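Local coordinates for protein apical membrane antigen 1 (Toxoplasma gondii, PDB 3ZLE) that may take part in host-cell invasion as the extracellular region of a membrane-anchored sporozoite protein of the apicomplexan AMA1 family, at residues A16-R21 with T343-P348; V368-V373 with F377-K382. All coordinates share one frame; numbering follows the deposited sequence.

Contact 1 (A16-R21 with T343-P348); sequences ADFMKR and TEVNLP
F18 and P348 make the heart of this contact: the CD-CG edge of the proline ring comes down on one face of the F18 ring. P348 CD sits 3.4 Å from the centroid of the F18 ring and only 8° off its normal, a CH-pi contact almost exactly over the middle. P348 CG is shifted back toward the root of the side chain, 3.7 Å from F18 CB. With CG of F18 anti to the backbone N (chi1 -169°), the ring reaches out from helix 13-20 to the chain 345-348. Strand 344-345 pairs in parallel with strand 222-223, so F18 packs the helix against the chain beside that two-stranded sheet. V345 CG2 comes up to the ring edge, near the ring plane, 4.2 Å from F18 CZ. L347 starts out pointing away from the helix, yet L347 CD2 ends 3.9 Å from F18 CE2, the two side chains crossing at about a right angle. N346 O approaches F18 CZ obliquely at 3.8 Å and accepts a hydrogen bond from a bound glycerol, probably left from the crystallisation liquor. F22, just beyond the helix, meets the F18 ring with planes at about 60°, and V223 touches both F18 and L347. Proline suits this place because its CD, next to the ring nitrogen, carries slightly polarised C-H bonds that a pi face attracts; the contact therefore rests on dispersion and weak CH-pi attraction rather than on charge.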
loop_
_atom_site.group_PDB
_atom_site.type_symbol
_atom_site.label_atom_id
_atom_site.label_comp_id
_atom_site.label_asym_id
_atom_site.label_seq_id
_atom_site.Cartn_x
_atom_site.Cartn_y
_atom_site.Cartn_z
ATOM N N ALA A 16 20.377 -8.457 -0.449
ATOM C CA ALA A 16 19.384 -9.248 -1.161
ATOM C C ALA A 16 18.080 -9.173 -0.408
ATOM O O ALA A 16 17.023 -8.921 -0.994
ATOM C CB ALA A 16 19.881 -10.707 -1.323
ATOM N N ASP A 17 18.179 -9.113 0.904
ATOM C CA ASP A 17 16.966 -8.952 1.737
ATOM C C ASP A 17 16.369 -7.613 1.581
ATOM O O ASP A 17 15.171 -7.428 1.699
ATOM C CB ASP A 17 17.300 -9.191 3.224
ATOM C CG ASP A 17 17.510 -10.632 3.541
ATOM O OD1 ASP A 17 17.383 -11.475 2.608
ATOM O OD2 ASP A 17 17.913 -10.936 4.689
ATOM N N PHE A 18 17.207 -6.615 1.294
ATOM C CA PHE A 18 16.668 -5.309 1.099
ATOM C C PHE A 18 15.978 -5.203 -0.254
ATOM O O PHE A 18 14.845 -4.729 -0.361
ATOM C CB PHE A 18 17.772 -4.271 1.253
ATOM C CG PHE A 18 17.269 -2.861 1.325
ATOM C CD1 PHE A 18 16.802 -2.329 2.526
ATOM C CD2 PHE A 18 17.273 -2.054 0.191
ATOM C CE1 PHE A 18 16.376 -0.993 2.588
ATOM C CE2 PHE A 18 16.900 -0.725 0.254
ATOM C CZ PHE A 18 16.483 -0.183 1.475
ATOM N N MET A 19 16.626 -5.730 -1.292
ATOM C CA MET A 19 16.039 -5.676 -2.649
ATOM C C MET A 19 14.746 -6.502 -2.720
ATOM O O MET A 19 13.765 -6.103 -3.344
ATOM C CB MET A 19 17.074 -6.197 -3.678
ATOM C CG MET A 19 16.969 -5.594 -5.069
ATOM S SD MET A 19 17.101 -3.788 -5.116
ATOM C CE MET A 19 15.459 -3.401 -5.720
ATOM N N LYS A 20 14.757 -7.686 -2.100
ATOM C CA LYS A 20 13.567 -8.587 -2.138
ATOM C C LYS A 20 12.311 -7.836 -1.744
ATOM O O LYS A 20 11.202 -8.174 -2.191
ATOM C CB LYS A 20 13.731 -9.731 -1.146
ATOM C CG LYS A 20 14.615 -10.861 -1.581
ATOM C CD LYS A 20 14.627 -11.940 -0.490
ATOM C CE LYS A 20 15.957 -12.695 -0.428
ATOM N NZ LYS A 20 16.579 -12.947 -1.767
ATOM N N ARG A 21 12.464 -6.885 -0.836
ATOM C CA ARG A 21 11.308 -6.207 -0.261
ATOM C C ARG A 21 10.519 -5.556 -1.382
ATOM O O ARG A 21 9.341 -5.210 -1.206
ATOM C CB ARG A 21 11.750 -5.097 0.682
ATOM C CG ARG A 21 12.431 -5.462 1.957
ATOM C CD ARG A 21 12.806 -4.106 2.671
ATOM N NE ARG A 21 13.379 -4.253 4.012
ATOM C CZ ARG A 21 12.654 -4.235 5.156
ATOM N NH1 ARG A 21 11.333 -4.213 5.108
ATOM N NH2 ARG A 21 13.263 -4.299 6.346
ATOM N N THR A 343 7.982 8.058 4.905
ATOM C CA THR A 343 9.125 8.107 5.803
ATOM C C THR A 343 10.280 7.447 5.068
ATOM O O THR A 343 10.054 6.543 4.285
ATOM C CB THR A 343 8.859 7.393 7.135
ATOM O OG1 THR A 343 8.384 6.055 6.895
ATOM C CG2 THR A 343 7.850 8.167 7.948
ATOM N N GLU A 344 11.500 7.958 5.235
ATOM C CA GLU A 344 12.646 7.522 4.414
ATOM C C GLU A 344 13.736 6.735 5.163
ATOM O O GLU A 344 14.093 7.104 6.294
ATOM C CB GLU A 344 13.287 8.742 3.735
ATOM C CG GLU A 344 12.318 9.541 2.842
ATOM C CD GLU A 344 12.937 10.830 2.335
ATOM O OE1 GLU A 344 14.112 11.114 2.680
ATOM O OE2 GLU A 344 12.230 11.589 1.689
ATOM N N VAL A 345 14.227 5.628 4.571
ATOM C CA VAL A 345 15.292 4.887 5.178
ATOM C C VAL A 345 16.499 4.939 4.242
ATOM O O VAL A 345 16.357 5.134 3.034
ATOM C CB VAL A 345 14.920 3.402 5.400
ATOM C CG1 VAL A 345 13.848 3.203 6.427
ATOM C CG2 VAL A 345 14.741 2.657 4.102
ATOM N N ASN A 346 17.661 4.667 4.787
ATOM C CA ASN A 346 18.822 4.500 3.950
ATOM C C ASN A 346 18.945 3.144 3.276
ATOM O O ASN A 346 18.397 2.133 3.750
ATOM C CB ASN A 346 20.068 4.816 4.744
ATOM C CG ASN A 346 20.286 6.311 4.877
ATOM O OD1 ASN A 346 20.107 7.060 3.910
ATOM N ND2 ASN A 346 20.519 6.764 6.094
ATOM N N LEU A 347 19.754 3.125 2.225
ATOM C CA LEU A 347 20.253 1.901 1.653
ATOM C C LEU A 347 21.040 1.224 2.735
ATOM O O LEU A 347 21.593 1.895 3.603
ATOM C CB LEU A 347 21.183 2.208 0.467
ATOM C CG LEU A 347 20.529 2.787 -0.793
ATOM C CD1 LEU A 347 21.571 3.062 -1.878
ATOM C CD2 LEU A 347 19.440 1.822 -1.307
ATOM N N PRO A 348 21.108 -0.115 2.689
ATOM C CA PRO A 348 21.930 -0.803 3.656
ATOM C C PRO A 348 23.359 -0.350 3.485
ATOM O O PRO A 348 23.798 -0.092 2.376
ATOM C CB PRO A 348 21.792 -2.308 3.290
ATOM C CG PRO A 348 20.809 -2.369 2.152
ATOM C CD PRO A 348 20.199 -1.002 1.953
#

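Contact 2 (V368-V373 with F377-K382); sequences VVTECV and FDQTSK
Q379 carries CG anti to the backbone N (chi1 -174°) and runs on extended, and V368 likewise places CG1 anti (chi1 -177°), which brings V368 CG1 to 3.6 Å from Q379 CG, so that the methyl packs on the aliphatic part of the glutamine. Further out, Q379 OE1 accepts from a water that also bonds T370 OG1, while its NE2 is held by the carbonyl of C236. These side chains share a sheet face with F377, whose ring edge meets T370 CG2. On the face of V369, E371, D378 and T380, a second water donates to E371 OE2 and V369 O and accepts from T380 OG1 at 2.6 Å. There V369 CG2 lies 3.8 Å from K382 CD, the long lysine chain giving the valine an apolar cover. The backbones form an antiparallel beta hairpin. Paired bonds join V369 to T380, with V369 N to T380 O at 2.9 Å, and E371 to D378, where D378 N to E371 O is more bent, 141° at the hydrogen. Beta-branched V369 and T380 suit the extended strands. In the three-stranded antiparallel sheet, 366-373 is the middle strand, bonded on its other side to I358 of strand 358-359 and to G360 just after it, and the C350-C372 disulfide ties it to the preceding chain. F377 stacks on W9, meets F15 edge-to-face and, with Q379, packs against P329 of strand 326-330.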
loop_
_atom_site.group_PDB
_atom_site.type_symbol
_atom_site.label_atom_id
_atom_site.label_comp_id
_atom_site.label_asym_id
_atom_site.label_seq_id
_atom_site.Cartn_x
_atom_site.Cartn_y
_atom_site.Cartn_z
ATOM N N VAL A 368 30.698 3.454 -15.945
ATOM C CA VAL A 368 30.031 3.587 -14.643
ATOM C C VAL A 368 30.652 2.625 -13.636
ATOM O O VAL A 368 31.053 1.525 -13.996
ATOM C CB VAL A 368 28.514 3.397 -14.788
ATOM C CG1 VAL A 368 27.800 3.601 -13.437
ATOM C CG2 VAL A 368 27.979 4.402 -15.813
ATOM N N VAL A 369 30.997 3.139 -12.459
ATOM C CA VAL A 369 31.760 2.371 -11.487
ATOM C C VAL A 369 30.909 2.367 -10.210
ATOM O O VAL A 369 30.302 3.393 -9.874
ATOM C CB VAL A 369 33.166 3.029 -11.262
ATOM C CG1 VAL A 369 33.935 2.385 -10.134
ATOM C CG2 VAL A 369 34.013 2.916 -12.519
ATOM N N THR A 370 30.691 1.177 -9.641
ATOM C CA THR A 370 29.956 1.003 -8.375
ATOM C C THR A 370 30.950 0.605 -7.290
ATOM O O THR A 370 31.701 -0.342 -7.461
ATOM C CB THR A 370 28.881 -0.118 -8.484
ATOM O OG1 THR A 370 28.096 0.071 -9.665
ATOM C CG2 THR A 370 27.934 -0.117 -7.270
ATOM N N GLU A 371 31.025 1.387 -6.217
ATOM C CA GLU A 371 31.964 1.069 -5.158
ATOM C C GLU A 371 31.399 1.305 -3.770
ATOM O O GLU A 371 30.269 1.794 -3.607
ATOM C CB GLU A 371 33.295 1.835 -5.255
ATOM C CG GLU A 371 33.752 2.327 -6.615
ATOM C CD GLU A 371 34.815 3.412 -6.473
ATOM O OE1 GLU A 371 35.946 3.084 -6.070
ATOM O OE2 GLU A 371 34.488 4.603 -6.654
ATOM N N CYS A 372 32.271 1.070 -2.782
ATOM C CA CYS A 372 31.987 1.360 -1.393
ATOM C C CYS A 372 32.986 2.355 -0.840
ATOM O O CYS A 372 34.102 1.996 -0.492
ATOM C CB CYS A 372 32.092 0.110 -0.546
ATOM S SG CYS A 372 31.090 0.223 0.964
ATOM N N VAL A 373 32.468 3.504 -0.479
ATOM C CA VAL A 373 33.281 4.607 -0.072
ATOM C C VAL A 373 32.691 5.023 1.273
ATOM O O VAL A 373 31.507 5.317 1.347
ATOM C CB VAL A 373 33.068 5.749 -1.087
ATOM C CG1 VAL A 373 33.683 7.032 -0.611
ATOM C CG2 VAL A 373 33.527 5.340 -2.488
ATOM N N PHE A 377 27.118 2.824 -0.526
ATOM C CA PHE A 377 27.067 2.552 -1.933
ATOM C C PHE A 377 27.363 3.827 -2.700
ATOM O O PHE A 377 26.863 4.906 -2.348
ATOM C CB PHE A 377 25.693 2.003 -2.334
ATOM C CG PHE A 377 25.621 0.513 -2.311
ATOM C CD1 PHE A 377 26.118 -0.231 -3.371
ATOM C CD2 PHE A 377 25.158 -0.158 -1.176
ATOM C CE1 PHE A 377 26.051 -1.612 -3.354
ATOM C CE2 PHE A 377 25.125 -1.553 -1.132
ATOM C CZ PHE A 377 25.551 -2.280 -2.234
ATOM N N ASP A 378 28.175 3.696 -3.749
ATOM C CA ASP A 378 28.455 4.813 -4.616
ATOM C C ASP A 378 28.464 4.375 -6.079
ATOM O O ASP A 378 28.985 3.315 -6.424
ATOM C CB ASP A 378 29.779 5.461 -4.229
ATOM C CG ASP A 378 29.843 6.951 -4.601
ATOM O OD1 ASP A 378 28.793 7.634 -4.544
ATOM O OD2 ASP A 378 30.944 7.425 -4.993
ATOM N N GLN A 379 27.754 5.136 -6.900
ATOM C CA GLN A 379 27.727 4.938 -8.333
ATOM C C GLN A 379 28.220 6.227 -8.977
ATOM O O GLN A 379 27.612 7.267 -8.800
ATOM C CB GLN A 379 26.306 4.673 -8.795
ATOM C CG GLN A 379 26.196 4.306 -10.273
ATOM C CD GLN A 379 24.998 3.451 -10.546
ATOM O OE1 GLN A 379 24.638 2.626 -9.725
ATOM N NE2 GLN A 379 24.308 3.717 -11.646
ATOM N N THR A 380 29.297 6.158 -9.744
ATOM C CA THR A 380 29.785 7.364 -10.427
ATOM C C THR A 380 30.219 7.058 -11.844
ATOM O O THR A 380 30.660 5.958 -12.136
ATOM C CB THR A 380 30.994 7.964 -9.715
ATOM O OG1 THR A 380 32.005 6.965 -9.614
ATOM C CG2 THR A 380 30.622 8.462 -8.324
ATOM N N SER A 381 30.188 8.073 -12.695
ATOM C CA SER A 381 30.914 8.018 -13.965
ATOM C C SER A 381 32.408 8.258 -13.792
ATOM O O SER A 381 32.814 9.094 -13.013
ATOM C CB SER A 381 30.362 9.031 -14.915
ATOM O OG SER A 381 29.052 8.702 -15.240
ATOM N N LYS A 382 33.201 7.587 -14.618
ATOM C CA LYS A 382 34.648 7.641 -14.536
ATOM C C LYS A 382 35.204 7.760 -15.935
ATOM O O LYS A 382 34.745 7.080 -16.868
ATOM C CB LYS A 382 35.187 6.364 -13.887
ATOM C CG LYS A 382 36.704 6.301 -13.804
ATOM C CD LYS A 382 37.158 4.978 -13.213
ATOM C CE LYS A 382 38.656 4.792 -13.339
ATOM N NZ LYS A 382 39.149 3.810 -12.329
HETATM O O HOH W 1 31.881 5.265 -7.670
HETATM O O HOH W 2 25.351 0.157 -9.371
#

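Contact 1 is a surface contact made almost wholly by side chains, joining the N-terminal helix 13-20 to chain more than 300 residues later, whereas contact 2 is a local, partly buried hairpin held by backbone hydrogen bonds, with two waters bridging polar groups of its two strands. Its buried area is about three times as large, 540 against 173 Å². They share no helix or strand, but follow each other along the chain and touch: P348 O lies 3.8 Å from F377 CD2, and L347 CD1 packs near F377 CB. Both also lean on strand 326-330, through L347 in one and F377 and Q379 in the other. The centre of contact 2 lies about 32 Å from the centre of the chain, that of contact 1 nearer to it.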